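Local coordinates for protein type II restriction enzyme BsoBI (Geobacillus stearothermophilus, PDB 1DC1) that recognises the degenerate double-stranded DNA sequence 5'-CYCGRG-3' as a homodimer and cleaves it after the first cytosine, at residues L142-L150 with V313-I321. Numbering follows the deposited sequence.
Sequences LTRAIISAL and VGSLCRWII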
# COMPACT_ATOMS: atom_id res chain seq x y z
N LEU D 142 0.52 -18.93 -10.74
CA LEU D 142 1.40 -19.90 -10.14
C LEU D 142 0.73 -21.29 -10.14
O LEU D 142 1.38 -22.29 -10.41
CB LEU D 142 1.74 -19.52 -8.71
CG LEU D 142 2.79 -20.48 -8.11
CD1 LEU D 142 4.11 -20.24 -8.82
CD2 LEU D 142 2.95 -20.28 -6.60
N THR D 143 -0.56 -21.35 -9.84
CA THR D 143 -1.27 -22.63 -9.83
C THR D 143 -1.26 -23.25 -11.25
O THR D 143 -1.08 -24.46 -11.40
CB THR D 143 -2.74 -22.48 -9.37
OG1 THR D 143 -2.77 -22.11 -7.99
CG2 THR D 143 -3.48 -23.78 -9.49
N ARG D 144 -1.48 -22.42 -12.27
CA ARG D 144 -1.48 -22.92 -13.64
C ARG D 144 -0.11 -23.53 -13.93
O ARG D 144 -0.04 -24.59 -14.56
CB ARG D 144 -1.76 -21.78 -14.63
CG ARG D 144 -1.75 -22.18 -16.09
CD ARG D 144 -3.03 -22.97 -16.37
NE ARG D 144 -2.77 -24.41 -16.49
CZ ARG D 144 -3.70 -25.37 -16.54
NH1 ARG D 144 -5.00 -25.09 -16.47
NH2 ARG D 144 -3.29 -26.62 -16.72
N ALA D 145 0.96 -22.88 -13.48
CA ALA D 145 2.32 -23.41 -13.69
C ALA D 145 2.54 -24.77 -12.94
O ALA D 145 3.16 -25.69 -13.46
CB ALA D 145 3.36 -22.38 -13.25
N ILE D 146 1.99 -24.87 -11.74
CA ILE D 146 2.07 -26.06 -10.91
C ILE D 146 1.28 -27.21 -11.56
O ILE D 146 1.84 -28.29 -11.73
CB ILE D 146 1.48 -25.79 -9.48
CG1 ILE D 146 2.37 -24.75 -8.73
CG2 ILE D 146 1.25 -27.17 -8.72
CD1 ILE D 146 3.27 -25.34 -7.71
N ILE D 147 0.01 -27.01 -11.89
CA ILE D 147 -0.77 -28.09 -12.52
C ILE D 147 -0.24 -28.47 -13.91
O ILE D 147 -0.24 -29.64 -14.26
CB ILE D 147 -2.33 -27.81 -12.50
CG1 ILE D 147 -2.76 -26.64 -13.37
CG2 ILE D 147 -2.75 -27.55 -11.03
CD1 ILE D 147 -4.23 -26.34 -13.19
N SER D 148 0.27 -27.52 -14.68
CA SER D 148 0.86 -27.89 -15.96
C SER D 148 2.11 -28.74 -15.74
O SER D 148 2.33 -29.71 -16.46
CB SER D 148 1.21 -26.67 -16.79
OG SER D 148 0.01 -26.30 -17.43
N ALA D 149 2.93 -28.38 -14.76
CA ALA D 149 4.10 -29.19 -14.45
C ALA D 149 3.69 -30.64 -14.08
O ALA D 149 4.35 -31.59 -14.49
CB ALA D 149 4.88 -28.57 -13.30
N LEU D 150 2.61 -30.81 -13.31
CA LEU D 150 2.12 -32.15 -12.91
C LEU D 150 1.60 -32.86 -14.16
O LEU D 150 1.92 -34.04 -14.37
CB LEU D 150 0.98 -32.10 -11.85
CG LEU D 150 1.40 -31.59 -10.45
CD1 LEU D 150 0.24 -31.20 -9.57
CD2 LEU D 150 2.16 -32.69 -9.81
N VAL D 313 9.70 -19.49 -13.38
CA VAL D 313 8.52 -20.02 -12.72
C VAL D 313 8.44 -21.53 -12.93
O VAL D 313 8.22 -22.28 -11.98
CB VAL D 313 7.21 -19.31 -13.25
CG1 VAL D 313 5.93 -19.96 -12.67
CG2 VAL D 313 7.28 -17.82 -12.88
N GLY D 314 8.67 -21.97 -14.16
CA GLY D 314 8.62 -23.39 -14.47
C GLY D 314 9.62 -24.22 -13.68
O GLY D 314 9.29 -25.27 -13.14
N SER D 315 10.86 -23.73 -13.64
CA SER D 315 11.93 -24.39 -12.92
C SER D 315 11.55 -24.46 -11.43
O SER D 315 11.70 -25.49 -10.81
CB SER D 315 13.23 -23.58 -13.15
OG SER D 315 14.26 -23.93 -12.25
N LEU D 316 11.04 -23.36 -10.88
CA LEU D 316 10.70 -23.34 -9.46
C LEU D 316 9.57 -24.33 -9.16
O LEU D 316 9.61 -25.03 -8.15
CB LEU D 316 10.31 -21.91 -9.05
CG LEU D 316 10.06 -21.71 -7.55
CD1 LEU D 316 10.83 -20.51 -7.04
CD2 LEU D 316 8.58 -21.52 -7.33
N CYS D 317 8.57 -24.37 -10.05
CA CYS D 317 7.41 -25.27 -9.90
C CYS D 317 7.79 -26.75 -10.01
O CYS D 317 7.29 -27.59 -9.28
CB CYS D 317 6.34 -24.92 -10.95
SG CYS D 317 5.46 -23.43 -10.48
N ARG D 318 8.67 -27.08 -10.94
CA ARG D 318 9.12 -28.45 -11.08
C ARG D 318 9.87 -28.84 -9.79
O ARG D 318 9.69 -29.93 -9.27
CB ARG D 318 9.97 -28.55 -12.34
CG ARG D 318 10.85 -29.76 -12.42
CD ARG D 318 11.39 -29.92 -13.84
NE ARG D 318 11.64 -31.34 -14.13
CZ ARG D 318 12.80 -31.85 -14.54
NH1 ARG D 318 13.86 -31.07 -14.73
NH2 ARG D 318 12.89 -33.16 -14.78
N TRP D 319 10.66 -27.92 -9.27
CA TRP D 319 11.37 -28.16 -8.04
C TRP D 319 10.37 -28.35 -6.87
O TRP D 319 10.55 -29.26 -6.04
CB TRP D 319 12.28 -26.97 -7.75
CG TRP D 319 12.84 -26.97 -6.35
CD1 TRP D 319 13.84 -27.76 -5.86
CD2 TRP D 319 12.42 -26.14 -5.26
NE1 TRP D 319 14.07 -27.48 -4.55
CE2 TRP D 319 13.22 -26.48 -4.15
CE3 TRP D 319 11.44 -25.14 -5.12
CZ2 TRP D 319 13.08 -25.86 -2.91
CZ3 TRP D 319 11.30 -24.52 -3.88
CH2 TRP D 319 12.12 -24.89 -2.80
N ILE D 320 9.32 -27.51 -6.81
CA ILE D 320 8.34 -27.60 -5.73
C ILE D 320 7.65 -28.95 -5.69
O ILE D 320 7.45 -29.53 -4.62
CB ILE D 320 7.26 -26.50 -5.86
CG1 ILE D 320 7.72 -25.28 -5.07
CG2 ILE D 320 5.89 -26.97 -5.28
CD1 ILE D 320 6.91 -24.05 -5.34
N ILE D 321 7.28 -29.44 -6.86
CA ILE D 321 6.59 -30.70 -7.01
C ILE D 321 7.45 -31.89 -6.55
O ILE D 321 6.93 -32.92 -6.10
CB ILE D 321 6.12 -30.86 -8.51
CG1 ILE D 321 4.85 -30.04 -8.75
CG2 ILE D 321 5.84 -32.29 -8.83
CD1 ILE D 321 4.88 -29.41 -10.05
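Cys317 lays its thiol against three side chains of the facing helix at once: SG is 3.6 Å from Ala145 CB and 3.8 Å from both Leu142 CD1 and Ile146 CG1. With SG anti to its own carbonyl carbon (chi1 -76°), the sulfur projects between Leu142 and, one turn on, Ala145 and Ile146, and the three groups approach it from well-separated directions. The backbones come close at this point, the CA atoms of Ile146 and Cys317 being 5.5 Å apart, and the short segment axes approach to 9.0 Å and cross at -61°.

From there the CA separation widens to 7.5 Å between Leu150 and Ile321, whose side chains bridge that wider end. At the start of 313-321, Val313 CG1 meets the methyl of Ala145 at 3.6 Å. At the other end Ile321 spreads two branches. Its CD1 presses on Ala149 CB at 3.4 Å, closer than two methyls normally sit, and also reaches the carbonyl oxygen of Ile146; its CG2 packs on Leu150 CD2 at 3.8 Å. The Ile146 and Ile320 side chains cross at about a right angle, methyl CD1 of the former against methyl CG2 of the latter. The side-chain pairs are all apolar, and the segments bury 410 Å² between them.

Within this PDDEXK-clan nuclease, the contact joins the C-terminal part of the long helix 110-152 to the C-terminal helix 310-321. Strand 184-191 supports the former through Ile187 and Trp189, which touch Leu150, while strand 276-281 backs the latter, Ile278 lying against Ile320; both strands belong to the central mixed sheet.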